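Long-range contacts in methionine-binding protein (Coxiella burnetii, PDB 3TQW), which binds methionine in the cleft between its two lobes and probably hands it to a membrane ABC transporter as the periplasmic substrate-binding lipoprotein: residues 42-47 and 56-61; 75-80 and 198-203; 84-89 and 118-123; 103-108 and 166-171. All coordinates share one frame; numbering follows the deposited sequence.

Contact 1 (42-47 and 56-61); sequences NTPNEA and NMFQHL. With MET (methionine), chain C.
Pro44 and Asn45, in the first turn of helix 44-49, meet Asn56, Phe58 and Gln59 of strand 55-60 in the first lobe of a type II periplasmic binding protein fold.

The polar half of the contact is a small amide network. Asn45 and Gln59 point at each other tip to tip, their amide planes 27° apart, and exchange two hydrogen bonds: Asn45 ND2 gives to Gln59 OE1 (2.8 Å), and Gln59 NE2 returns one to Asn45 OD1 (3.1 Å), arriving in the carbonyl plane on a lone pair. Asn56 ND2 gives a second bond to Asn45 OD1 (2.9 Å) and a weak one to Pro44 O. With two donors on its oxygen and Gln67 as a further partner of its ND2, the buried Asn45 amide has little freedom to turn.

The apolar half is built on the Phe58 ring. The Pro44 ring covers one face, where Pro44 CB makes a CH-pi contact at 3.9 Å from the ring centroid; Gln59 CB lies over the opposite face. Asn45 OD1 sits at the edge, 3.7 Å from Phe58 CE1, so the amide network borders the aromatic ring directly.

The strand also lines the pocket. Phe58 O lies 3.2 Å from CB of the bound methionine, and the ligand's SD stands over a face of the His60 imidazole, toward its rim, 3.4 Å from His60 NE2.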
loop_
_atom_site.group_PDB
_atom_site.type_symbol
_atom_site.label_atom_id
_atom_site.label_comp_id
_atom_site.label_asym_id
_atom_site.label_seq_id
_atom_site.Cartn_x
_atom_site.Cartn_y
_atom_site.Cartn_z
ATOM N N ASN A 42 0.118 -10.988 -1.461
ATOM C CA ASN A 42 0.650 -12.113 -0.687
ATOM C C ASN A 42 1.749 -12.917 -1.378
ATOM O O ASN A 42 2.256 -13.885 -0.812
ATOM C CB ASN A 42 -0.475 -13.036 -0.179
ATOM C CG ASN A 42 -1.158 -13.832 -1.295
ATOM O OD1 ASN A 42 -0.642 -13.957 -2.412
ATOM N ND2 ASN A 42 -2.325 -14.391 -0.981
ATOM N N THR A 43 2.142 -12.500 -2.581
ATOM C CA THR A 43 3.074 -13.301 -3.382
ATOM C C THR A 43 4.539 -12.823 -3.487
ATOM O O THR A 43 5.445 -13.646 -3.420
ATOM C CB THR A 43 2.486 -13.600 -4.791
ATOM O OG1 THR A 43 1.235 -14.283 -4.634
ATOM C CG2 THR A 43 3.424 -14.499 -5.589
ATOM N N PRO A 44 4.780 -11.507 -3.670
ATOM C CA PRO A 44 6.178 -11.078 -3.861
ATOM C C PRO A 44 7.161 -11.483 -2.742
ATOM O O PRO A 44 8.340 -11.659 -3.032
ATOM C CB PRO A 44 6.067 -9.551 -3.956
ATOM C CG PRO A 44 4.695 -9.332 -4.553
ATOM C CD PRO A 44 3.834 -10.400 -3.895
ATOM N N ASN A 45 6.703 -11.615 -1.501
ATOM C CA ASN A 45 7.595 -12.064 -0.426
ATOM C C ASN A 45 7.937 -13.552 -0.545
ATOM O O ASN A 45 9.027 -13.974 -0.165
ATOM C CB ASN A 45 7.022 -11.746 0.961
ATOM C CG ASN A 45 7.136 -10.276 1.321
ATOM O OD1 ASN A 45 8.019 -9.565 0.823
ATOM N ND2 ASN A 45 6.242 -9.810 2.192
ATOM N N GLU A 46 7.006 -14.352 -1.057
ATOM C CA GLU A 46 7.308 -15.755 -1.315
ATOM C C GLU A 46 8.326 -15.830 -2.447
ATOM O O GLU A 46 9.275 -16.614 -2.388
ATOM C CB GLU A 46 6.044 -16.542 -1.670
ATOM C CG GLU A 46 6.291 -17.990 -2.098
ATOM C CD GLU A 46 6.693 -18.911 -0.949
ATOM O OE1 GLU A 46 6.523 -18.529 0.231
ATOM O OE2 GLU A 46 7.176 -20.027 -1.229
ATOM N N ALA A 47 8.140 -14.996 -3.468
ATOM C CA ALA A 47 9.077 -14.970 -4.592
ATOM C C ALA A 47 10.478 -14.532 -4.151
ATOM O O ALA A 47 11.484 -15.024 -4.659
ATOM C CB ALA A 47 8.555 -14.063 -5.702
ATOM N N ASN A 56 11.940 -6.854 -3.685
ATOM C CA ASN A 56 10.608 -6.443 -4.084
ATOM C C ASN A 56 10.292 -5.055 -3.555
ATOM O O ASN A 56 10.914 -4.588 -2.601
ATOM C CB ASN A 56 9.530 -7.486 -3.724
ATOM C CG ASN A 56 9.338 -7.671 -2.220
ATOM O OD1 ASN A 56 9.366 -6.714 -1.443
ATOM N ND2 ASN A 56 9.130 -8.922 -1.808
HETATM N N MSE A 57 9.367 -4.376 -4.220
HETATM C CA MSE A 57 8.939 -3.051 -3.804
HETATM C C MSE A 57 7.431 -2.982 -3.960
HETATM O O MSE A 57 6.931 -2.706 -5.054
HETATM C CB MSE A 57 9.586 -1.968 -4.672
HETATM C CG MSE A 57 9.205 -0.545 -4.226
HETATM SE SE MSE A 57 9.143 0.757 -5.695
HETATM C CE MSE A 57 7.613 0.026 -6.681
ATOM N N PHE A 58 6.702 -3.240 -2.881
ATOM C CA PHE A 58 5.246 -3.270 -2.967
ATOM C C PHE A 58 4.528 -3.080 -1.635
ATOM O O PHE A 58 3.307 -2.903 -1.613
ATOM C CB PHE A 58 4.785 -4.597 -3.578
ATOM C CG PHE A 58 4.728 -5.726 -2.588
ATOM C CD1 PHE A 58 5.886 -6.390 -2.207
ATOM C CD2 PHE A 58 3.519 -6.124 -2.035
ATOM C CE1 PHE A 58 5.839 -7.428 -1.283
ATOM C CE2 PHE A 58 3.467 -7.162 -1.112
ATOM C CZ PHE A 58 4.626 -7.813 -0.740
ATOM N N GLN A 59 5.265 -3.128 -0.529
ATOM C CA GLN A 59 4.637 -3.230 0.786
ATOM C C GLN A 59 5.169 -2.221 1.795
ATOM O O GLN A 59 6.263 -1.666 1.627
ATOM C CB GLN A 59 4.858 -4.639 1.350
ATOM C CG GLN A 59 6.228 -4.810 1.987
ATOM C CD GLN A 59 6.649 -6.256 2.089
ATOM O OE1 GLN A 59 5.960 -7.077 2.692
ATOM N NE2 GLN A 59 7.792 -6.579 1.498
ATOM N N HIS A 60 4.399 -2.005 2.860
ATOM C CA HIS A 60 4.894 -1.268 4.022
ATOM C C HIS A 60 5.399 -2.219 5.113
ATOM O O HIS A 60 5.204 -3.435 5.033
ATOM C CB HIS A 60 3.837 -0.296 4.569
ATOM C CG HIS A 60 2.466 -0.887 4.713
ATOM N ND1 HIS A 60 2.192 -1.943 5.558
ATOM C CD2 HIS A 60 1.285 -0.548 4.144
ATOM C CE1 HIS A 60 0.906 -2.237 5.492
ATOM N NE2 HIS A 60 0.331 -1.407 4.639
ATOM N N LEU A 61 6.039 -1.655 6.130
ATOM C CA LEU A 61 6.656 -2.450 7.187
ATOM C C LEU A 61 5.660 -3.300 7.997
ATOM O O LEU A 61 5.941 -4.459 8.297
ATOM C CB LEU A 61 7.495 -1.553 8.102
ATOM C CG LEU A 61 8.498 -2.224 9.037
ATOM C CD1 LEU A 61 9.305 -3.281 8.301
ATOM C CD2 LEU A 61 9.416 -1.181 9.674
HETATM N N MET C . 1.217 0.096 -1.858
HETATM C CA MET C . 0.319 -0.339 -0.780
HETATM C C MET C . 0.022 0.843 0.138
HETATM O O MET C . 0.909 1.654 0.399
HETATM C CB MET C . 0.967 -1.484 0.011
HETATM C CG MET C . 0.118 -2.077 1.140
HETATM S SD MET C . 0.979 -3.417 2.005
HETATM C CE MET C . 1.053 -4.628 0.686
HETATM O OXT MET C . -1.093 1.025 0.634
#

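Contact 2 (75-80 and 198-203); sequences IVSIGK and ANVVAV. With MET (methionine), chain C.
Ile78 wedges against Val201 and Val203 in the tightly packed part of this antiparallel strand pair. Its CG1 branch takes the crowded position between backbone N and carbonyl carbon (chi1 55°), which brings CD1 of Ile78 to 3.6 Å from Val203 CG1, while Ile78 CG2 meets Val203 CG2 at 3.7 Å. Val217 of helix 211-220 closes over Ile78 and Val201. Across the sheet, Ile75 CG2 packs on Ala202 CB (3.6 Å), and Leu48 of helix 44-49 touches both.

Paired bonds between Val76 and Val203 hold the backbones at this end. The register then slips by one at a beta bulge: Val201 faces two residues, taking a bond on its O from Ile78 N and giving one from its N to Gly79 O (2.9 Å). At the backbone angles of Gly79 a CB would press on the carbonyl oxygen of Ile78. Ser77 OG accepts from Gly79 N (3.2 Å), an ST turn at the bulge, and also rests 3.4 Å from Val200 CB.

Beyond the bulge the packing thins. Lys80 grazes Ala198, CD to CB at 3.9 Å, before its chain leads away at an exposed site. Asn199 turns away from strand 75-83 toward the bound methionine. Strand 198-204, returning late in the chain to run antiparallel between strands 55-60 and 75-83, is typical of a type II periplasmic binding protein lobe.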
loop_
_atom_site.group_PDB
_atom_site.type_symbol
_atom_site.label_atom_id
_atom_site.label_comp_id
_atom_site.label_asym_id
_atom_site.label_seq_id
_atom_site.Cartn_x
_atom_site.Cartn_y
_atom_site.Cartn_z
ATOM N N ILE A 75 13.408 -11.876 5.669
ATOM C CA ILE A 75 13.402 -10.745 4.757
ATOM C C ILE A 75 13.497 -9.472 5.569
ATOM O O ILE A 75 12.926 -9.385 6.652
ATOM C CB ILE A 75 12.074 -10.694 3.974
ATOM C CG1 ILE A 75 11.980 -11.866 2.996
ATOM C CG2 ILE A 75 11.923 -9.357 3.255
ATOM C CD1 ILE A 75 10.582 -12.058 2.416
ATOM N N VAL A 76 14.199 -8.473 5.043
ATOM C CA VAL A 76 14.359 -7.206 5.740
ATOM C C VAL A 76 14.194 -6.041 4.774
ATOM O O VAL A 76 14.403 -6.189 3.567
ATOM C CB VAL A 76 15.753 -7.099 6.400
ATOM C CG1 VAL A 76 15.912 -8.154 7.480
ATOM C CG2 VAL A 76 16.858 -7.230 5.346
ATOM N N SER A 77 13.825 -4.882 5.310
ATOM C CA SER A 77 13.767 -3.660 4.518
ATOM C C SER A 77 15.162 -3.058 4.417
ATOM O O SER A 77 15.905 -3.054 5.396
ATOM C CB SER A 77 12.824 -2.643 5.171
ATOM O OG SER A 77 12.987 -1.364 4.576
ATOM N N ILE A 78 15.522 -2.559 3.236
ATOM C CA ILE A 78 16.771 -1.809 3.095
ATOM C C ILE A 78 16.543 -0.333 2.757
ATOM O O ILE A 78 17.479 0.384 2.398
ATOM C CB ILE A 78 17.727 -2.453 2.076
ATOM C CG1 ILE A 78 17.042 -2.642 0.721
ATOM C CG2 ILE A 78 18.218 -3.788 2.611
ATOM C CD1 ILE A 78 18.013 -2.970 -0.420
ATOM N N GLY A 79 15.302 0.125 2.882
ATOM C CA GLY A 79 15.006 1.528 2.657
ATOM C C GLY A 79 13.573 1.816 2.255
ATOM O O GLY A 79 12.873 0.947 1.727
ATOM N N LYS A 80 13.144 3.048 2.506
ATOM C CA LYS A 80 11.787 3.481 2.199
ATOM C C LYS A 80 11.720 4.120 0.816
ATOM O O LYS A 80 12.706 4.675 0.324
ATOM C CB LYS A 80 11.297 4.476 3.256
ATOM C CG LYS A 80 11.270 3.927 4.670
ATOM C CD LYS A 80 10.834 5.002 5.664
ATOM C CE LYS A 80 10.885 4.498 7.099
ATOM N NZ LYS A 80 12.279 4.214 7.550
ATOM N N ALA A 198 4.918 3.907 5.054
ATOM C CA ALA A 198 5.832 4.116 3.937
ATOM C C ALA A 198 6.156 2.761 3.323
ATOM O O ALA A 198 6.344 1.777 4.039
ATOM C CB ALA A 198 7.111 4.802 4.407
ATOM N N ASN A 199 6.197 2.692 1.998
ATOM C CA ASN A 199 6.578 1.445 1.349
ATOM C C ASN A 199 8.090 1.272 1.359
ATOM O O ASN A 199 8.840 2.239 1.540
ATOM C CB ASN A 199 6.009 1.364 -0.065
ATOM C CG ASN A 199 4.505 1.108 -0.070
ATOM O OD1 ASN A 199 3.796 1.466 0.875
ATOM N ND2 ASN A 199 4.017 0.485 -1.128
ATOM N N VAL A 200 8.538 0.036 1.191
ATOM C CA VAL A 200 9.950 -0.266 1.344
ATOM C C VAL A 200 10.456 -1.174 0.243
ATOM O O VAL A 200 9.675 -1.829 -0.459
ATOM C CB VAL A 200 10.235 -0.943 2.709
ATOM C CG1 VAL A 200 9.759 -0.051 3.854
ATOM C CG2 VAL A 200 9.566 -2.313 2.782
ATOM N N VAL A 201 11.772 -1.202 0.094
ATOM C CA VAL A 201 12.413 -2.221 -0.704
ATOM C C VAL A 201 12.854 -3.321 0.244
ATOM O O VAL A 201 13.601 -3.073 1.189
ATOM C CB VAL A 201 13.623 -1.665 -1.468
ATOM C CG1 VAL A 201 14.368 -2.792 -2.156
ATOM C CG2 VAL A 201 13.166 -0.616 -2.494
ATOM N N ALA A 202 12.366 -4.531 0.003
ATOM C CA ALA A 202 12.698 -5.664 0.849
ATOM C C ALA A 202 13.621 -6.622 0.106
ATOM O O ALA A 202 13.486 -6.819 -1.108
ATOM C CB ALA A 202 11.421 -6.382 1.303
ATOM N N VAL A 203 14.569 -7.200 0.836
ATOM C CA VAL A 203 15.496 -8.174 0.272
ATOM C C VAL A 203 15.680 -9.319 1.265
ATOM O O VAL A 203 15.269 -9.219 2.423
ATOM C CB VAL A 203 16.879 -7.545 -0.010
ATOM C CG1 VAL A 203 16.742 -6.340 -0.940
ATOM C CG2 VAL A 203 17.550 -7.140 1.299
HETATM N N MET C . 1.217 0.096 -1.858
HETATM C CA MET C . 0.319 -0.339 -0.780
HETATM C C MET C . 0.022 0.843 0.138
HETATM O O MET C . 0.909 1.654 0.399
HETATM C CB MET C . 0.967 -1.484 0.011
HETATM C CG MET C . 0.118 -2.077 1.140
HETATM S SD MET C . 0.979 -3.417 2.005
HETATM C CE MET C . 1.053 -4.628 0.686
HETATM O OXT MET C . -1.093 1.025 0.634
#

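Contact 3 (84-89 and 118-123); sequences YPMGLY and LLLLEK
Leu120 reaches out from its helix with CG anti to the backbone N (chi1 -179°), and Leu88 meets it from the strand with CG anti to its own carbonyl carbon (chi1 -61°); the two side chains thus come together tip to tip. One methyl does most of the touching. CD2 of Leu120 lies 3.6 Å from Leu88 CD2, at the same separation from Leu88 CG, and 3.8 Å from CG of Met86, which is modelled as selenomethionine. The same Leu120 CD2 sits 3.4 Å from the carbonyl oxygen of Met86, so a backbone edge completes the seat of this methyl. Leu121, one residue further along the helix, adds a lighter touch, its CD2 4.0 Å from Leu88 CD2.

The interface is buried, and its side-chain contacts are all apolar. Beyond CG the Met86 chain bends and leads away from the helix, and its side chain comes within about 5 Å of the bound methionine, which places the contact close behind the binding site; Tyr84, earlier in the same segment, touches that ligand directly. A CB on Gly87 would come too close to the hydroxyl of Tyr89.

Strand 87-89 and helix 118-123 run nearly at right angles, 78° between their directions, with axes 9.6 Å apart. This is helix-on-sheet packing in the second lobe: helix 111-123 lies over the five-stranded sheet, where Leu121 also touches Ile105 and Val107 of strand 104-108, while Leu88 rests against Ala170 of strand 168-171, which runs between those two strands.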
loop_
_atom_site.group_PDB
_atom_site.type_symbol
_atom_site.label_atom_id
_atom_site.label_comp_id
_atom_site.label_asym_id
_atom_site.label_seq_id
_atom_site.Cartn_x
_atom_site.Cartn_y
_atom_site.Cartn_z
ATOM N N TYR A 84 1.923 6.242 0.627
ATOM C CA TYR A 84 0.764 6.476 -0.227
ATOM C C TYR A 84 -0.480 6.595 0.647
ATOM O O TYR A 84 -1.176 5.604 0.869
ATOM C CB TYR A 84 0.578 5.323 -1.222
ATOM C CG TYR A 84 1.762 5.057 -2.130
ATOM C CD1 TYR A 84 1.962 5.810 -3.285
ATOM C CD2 TYR A 84 2.662 4.031 -1.850
ATOM C CE1 TYR A 84 3.038 5.562 -4.130
ATOM C CE2 TYR A 84 3.744 3.777 -2.690
ATOM C CZ TYR A 84 3.926 4.548 -3.828
ATOM O OH TYR A 84 4.994 4.301 -4.665
ATOM N N PRO A 85 -0.758 7.806 1.160
ATOM C CA PRO A 85 -1.861 7.980 2.110
ATOM C C PRO A 85 -3.157 7.373 1.605
ATOM O O PRO A 85 -3.629 7.723 0.521
ATOM C CB PRO A 85 -1.979 9.501 2.229
ATOM C CG PRO A 85 -0.588 9.977 2.012
ATOM C CD PRO A 85 -0.026 9.067 0.936
HETATM N N MSE A 86 -3.721 6.467 2.398
HETATM C CA MSE A 86 -4.923 5.730 2.018
HETATM C C MSE A 86 -6.182 6.592 2.081
HETATM O O MSE A 86 -6.382 7.357 3.035
HETATM C CB MSE A 86 -5.080 4.498 2.917
HETATM C CG MSE A 86 -6.398 3.761 2.755
HETATM SE SE MSE A 86 -6.522 2.241 3.976
HETATM C CE MSE A 86 -5.447 0.965 2.972
ATOM N N GLY A 87 -7.031 6.463 1.067
ATOM C CA GLY A 87 -8.254 7.241 1.001
ATOM C C GLY A 87 -9.501 6.426 1.292
ATOM O O GLY A 87 -9.488 5.195 1.196
ATOM N N LEU A 88 -10.574 7.119 1.671
ATOM C CA LEU A 88 -11.893 6.518 1.778
ATOM C C LEU A 88 -12.702 6.995 0.581
ATOM O O LEU A 88 -12.761 8.195 0.308
ATOM C CB LEU A 88 -12.580 6.954 3.074
ATOM C CG LEU A 88 -11.892 6.582 4.384
ATOM C CD1 LEU A 88 -12.585 7.265 5.559
ATOM C CD2 LEU A 88 -11.892 5.071 4.561
ATOM N N TYR A 89 -13.322 6.061 -0.132
ATOM C CA TYR A 89 -13.991 6.382 -1.387
ATOM C C TYR A 89 -15.434 5.911 -1.388
ATOM O O TYR A 89 -15.791 4.980 -0.678
ATOM C CB TYR A 89 -13.266 5.724 -2.560
ATOM C CG TYR A 89 -11.800 6.078 -2.662
ATOM C CD1 TYR A 89 -11.381 7.137 -3.455
ATOM C CD2 TYR A 89 -10.837 5.347 -1.978
ATOM C CE1 TYR A 89 -10.049 7.468 -3.560
ATOM C CE2 TYR A 89 -9.493 5.669 -2.077
ATOM C CZ TYR A 89 -9.104 6.732 -2.871
ATOM O OH TYR A 89 -7.773 7.073 -2.987
ATOM N N LEU A 118 -9.238 0.573 9.673
ATOM C CA LEU A 118 -10.026 0.846 10.871
ATOM C C LEU A 118 -9.537 2.118 11.562
ATOM O O LEU A 118 -10.334 2.915 12.068
ATOM C CB LEU A 118 -9.998 -0.346 11.831
ATOM C CG LEU A 118 -10.790 -1.558 11.339
ATOM C CD1 LEU A 118 -10.600 -2.749 12.271
ATOM C CD2 LEU A 118 -12.270 -1.200 11.195
ATOM N N LEU A 119 -8.223 2.318 11.560
ATOM C CA LEU A 119 -7.638 3.534 12.106
ATOM C C LEU A 119 -8.092 4.757 11.323
ATOM O O LEU A 119 -8.322 5.820 11.900
ATOM C CB LEU A 119 -6.114 3.441 12.118
ATOM C CG LEU A 119 -5.512 2.612 13.256
ATOM C CD1 LEU A 119 -4.041 2.309 12.996
ATOM C CD2 LEU A 119 -5.696 3.321 14.594
ATOM N N LEU A 120 -8.225 4.601 10.007
ATOM C CA LEU A 120 -8.688 5.685 9.147
ATOM C C LEU A 120 -10.170 5.993 9.384
ATOM O O LEU A 120 -10.581 7.154 9.347
ATOM C CB LEU A 120 -8.428 5.349 7.673
ATOM C CG LEU A 120 -8.824 6.366 6.600
ATOM C CD1 LEU A 120 -8.179 7.716 6.845
ATOM C CD2 LEU A 120 -8.455 5.856 5.207
ATOM N N LEU A 121 -10.974 4.956 9.620
ATOM C CA LEU A 121 -12.388 5.161 9.939
ATOM C C LEU A 121 -12.529 5.896 11.269
ATOM O O LEU A 121 -13.480 6.651 11.483
ATOM C CB LEU A 121 -13.146 3.831 9.995
ATOM C CG LEU A 121 -13.250 3.038 8.696
ATOM C CD1 LEU A 121 -13.851 1.667 8.960
ATOM C CD2 LEU A 121 -14.076 3.801 7.669
ATOM N N GLU A 122 -11.575 5.665 12.163
ATOM C CA GLU A 122 -11.556 6.354 13.445
ATOM C C GLU A 122 -11.160 7.819 13.254
ATOM O O GLU A 122 -11.727 8.715 13.878
ATOM C CB GLU A 122 -10.600 5.657 14.411
ATOM C CG GLU A 122 -10.570 6.276 15.788
ATOM C CD GLU A 122 -9.690 5.507 16.753
ATOM O OE1 GLU A 122 -8.509 5.259 16.421
ATOM O OE2 GLU A 122 -10.185 5.148 17.843
ATOM N N LYS A 123 -10.184 8.057 12.385
ATOM C CA LYS A 123 -9.784 9.413 12.036
ATOM C C LYS A 123 -10.990 10.137 11.448
ATOM O O LYS A 123 -11.199 11.324 11.700
ATOM C CB LYS A 123 -8.635 9.375 11.025
ATOM C CG LYS A 123 -8.152 10.728 10.529
ATOM C CD LYS A 123 -7.087 10.539 9.453
ATOM C CE LYS A 123 -6.620 11.862 8.876
ATOM N NZ LYS A 123 -5.976 12.701 9.914
#

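Contact 4 (103-108 and 166-171); sequences AKIAVP and VDLAAI
The flat carboxylate of Asp167 meets Ala103 and Lys104 through one oxygen: OD2 accepts from Lys104 N at 2.9 Å on its anti lone pair, and Ala103 CA and CB both lie 3.3 Å from the same OD2. This bond lies at the N-terminal end of a parallel strand pair, 104-108 beside 168-171, in the five-stranded sheet of the second lobe.

Lys104 O takes two donors from the 166-171 segment, Asp167 N at 2.9 Å and, weakly, Leu168 N. From there the ladder is regular, Ala106 N giving to Leu168 O and Ala170 N to Ala106 O.

The two faces of the sheet differ. On one, Ile105 and Leu168 lie side by side, and Ile105 CD1 presses on Leu168 CB at 3.4 Å, tighter than usual for two carbons; Leu121 of helix 111-123 covers Ile105 there. On the other, the side chains are alanines and a valine: Ala106 CB touches Ala169 CB at 4.0 Å and Val166 CG1 at 4.1 Å, with Leu154 and Leu159 packing on Ala106.

The ladder stops at Pro108, which has no N-H to give. The buried Ala170 O is left without a hydrogen-bond partner, facing Pro108 CD at 3.6 Å.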
loop_
_atom_site.group_PDB
_atom_site.type_symbol
_atom_site.label_atom_id
_atom_site.label_comp_id
_atom_site.label_asym_id
_atom_site.label_seq_id
_atom_site.Cartn_x
_atom_site.Cartn_y
_atom_site.Cartn_z
ATOM N N ALA A 103 -24.970 1.448 7.438
ATOM C CA ALA A 103 -24.288 1.520 6.152
ATOM C C ALA A 103 -23.136 0.521 6.119
ATOM O O ALA A 103 -22.555 0.215 7.158
ATOM C CB ALA A 103 -23.778 2.925 5.904
ATOM N N LYS A 104 -22.818 0.012 4.930
ATOM C CA LYS A 104 -21.724 -0.946 4.756
ATOM C C LYS A 104 -20.427 -0.246 4.382
ATOM O O LYS A 104 -20.387 0.541 3.437
ATOM C CB LYS A 104 -22.056 -1.956 3.663
ATOM C CG LYS A 104 -23.344 -2.723 3.886
ATOM C CD LYS A 104 -23.604 -3.701 2.749
ATOM C CE LYS A 104 -24.738 -4.653 3.101
ATOM N NZ LYS A 104 -25.017 -5.612 2.001
ATOM N N ILE A 105 -19.366 -0.549 5.123
ATOM C CA ILE A 105 -18.052 0.007 4.863
ATOM C C ILE A 105 -17.089 -1.133 4.552
ATOM O O ILE A 105 -16.892 -2.020 5.381
ATOM C CB ILE A 105 -17.501 0.747 6.098
ATOM C CG1 ILE A 105 -18.558 1.669 6.710
ATOM C CG2 ILE A 105 -16.248 1.524 5.726
ATOM C CD1 ILE A 105 -18.828 2.902 5.901
ATOM N N ALA A 106 -16.494 -1.113 3.364
ATOM C CA ALA A 106 -15.554 -2.161 2.978
ATOM C C ALA A 106 -14.133 -1.779 3.370
ATOM O O ALA A 106 -13.733 -0.627 3.224
ATOM C CB ALA A 106 -15.643 -2.442 1.487
ATOM N N VAL A 107 -13.385 -2.754 3.882
ATOM C CA VAL A 107 -11.983 -2.565 4.248
ATOM C C VAL A 107 -11.184 -3.776 3.761
ATOM O O VAL A 107 -11.757 -4.844 3.543
ATOM C CB VAL A 107 -11.815 -2.449 5.771
ATOM C CG1 VAL A 107 -12.610 -1.261 6.312
ATOM C CG2 VAL A 107 -12.269 -3.744 6.453
ATOM N N PRO A 108 -9.862 -3.616 3.578
ATOM C CA PRO A 108 -9.009 -4.760 3.214
ATOM C C PRO A 108 -9.093 -5.847 4.281
ATOM O O PRO A 108 -9.341 -5.517 5.440
ATOM C CB PRO A 108 -7.598 -4.161 3.191
ATOM C CG PRO A 108 -7.807 -2.684 2.986
ATOM C CD PRO A 108 -9.087 -2.370 3.718
ATOM N N VAL A 166 -21.290 -1.158 -1.610
ATOM C CA VAL A 166 -21.068 -0.614 -0.276
ATOM C C VAL A 166 -21.187 0.897 -0.317
ATOM O O VAL A 166 -21.177 1.497 -1.389
ATOM C CB VAL A 166 -19.694 -1.011 0.291
ATOM C CG1 VAL A 166 -19.580 -2.534 0.368
ATOM C CG2 VAL A 166 -18.575 -0.423 -0.573
ATOM N N ASP A 167 -21.302 1.506 0.855
ATOM C CA ASP A 167 -21.493 2.943 0.936
ATOM C C ASP A 167 -20.175 3.697 1.001
ATOM O O ASP A 167 -20.125 4.886 0.703
ATOM C CB ASP A 167 -22.370 3.271 2.141
ATOM C CG ASP A 167 -23.708 2.571 2.076
ATOM O OD1 ASP A 167 -24.517 2.956 1.212
ATOM O OD2 ASP A 167 -23.942 1.626 2.859
ATOM N N LEU A 168 -19.114 2.990 1.381
ATOM C CA LEU A 168 -17.804 3.599 1.600
ATOM C C LEU A 168 -16.754 2.496 1.612
ATOM O O LEU A 168 -17.004 1.406 2.124
ATOM C CB LEU A 168 -17.781 4.324 2.949
ATOM C CG LEU A 168 -16.609 5.270 3.220
ATOM C CD1 LEU A 168 -16.742 6.506 2.336
ATOM C CD2 LEU A 168 -16.549 5.662 4.691
ATOM N N ALA A 169 -15.579 2.767 1.053
ATOM C CA ALA A 169 -14.511 1.773 1.065
ATOM C C ALA A 169 -13.159 2.422 1.300
ATOM O O ALA A 169 -12.863 3.480 0.741
ATOM C CB ALA A 169 -14.505 0.972 -0.241
ATOM N N ALA A 170 -12.353 1.789 2.146
ATOM C CA ALA A 170 -10.957 2.168 2.311
ATOM C C ALA A 170 -10.158 1.378 1.285
ATOM O O ALA A 170 -10.168 0.147 1.306
ATOM C CB ALA A 170 -10.486 1.834 3.719
ATOM N N ILE A 171 -9.479 2.074 0.377
ATOM C CA ILE A 171 -8.797 1.413 -0.735
ATOM C C ILE A 171 -7.328 1.826 -0.832
ATOM O O ILE A 171 -7.005 3.012 -0.778
ATOM C CB ILE A 171 -9.502 1.738 -2.073
ATOM C CG1 ILE A 171 -11.006 1.439 -1.976
ATOM C CG2 ILE A 171 -8.841 0.988 -3.242
ATOM C CD1 ILE A 171 -11.787 1.734 -3.257
#

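From the N terminus, contact 1 comes first and is local, closing a loop of eight residues between its segments and joining helix 44-49 to strand 55-60. Contact 2 opens after it and closes the longest loop, 117 residues, when strand 198-204 returns to the first lobe and takes its place between strands 55-60 and 75-83; contacts 1 and 2 thus share one sheet and both touch the methionine. Nested inside that loop is the second lobe. There contacts 3 and 4 cross, because 103-108 falls between 84-89 and 118-123, and 166-171 comes after both: helix 111-123 is laid on the sheet whose strands 87-89 and 168-171 are neighbours.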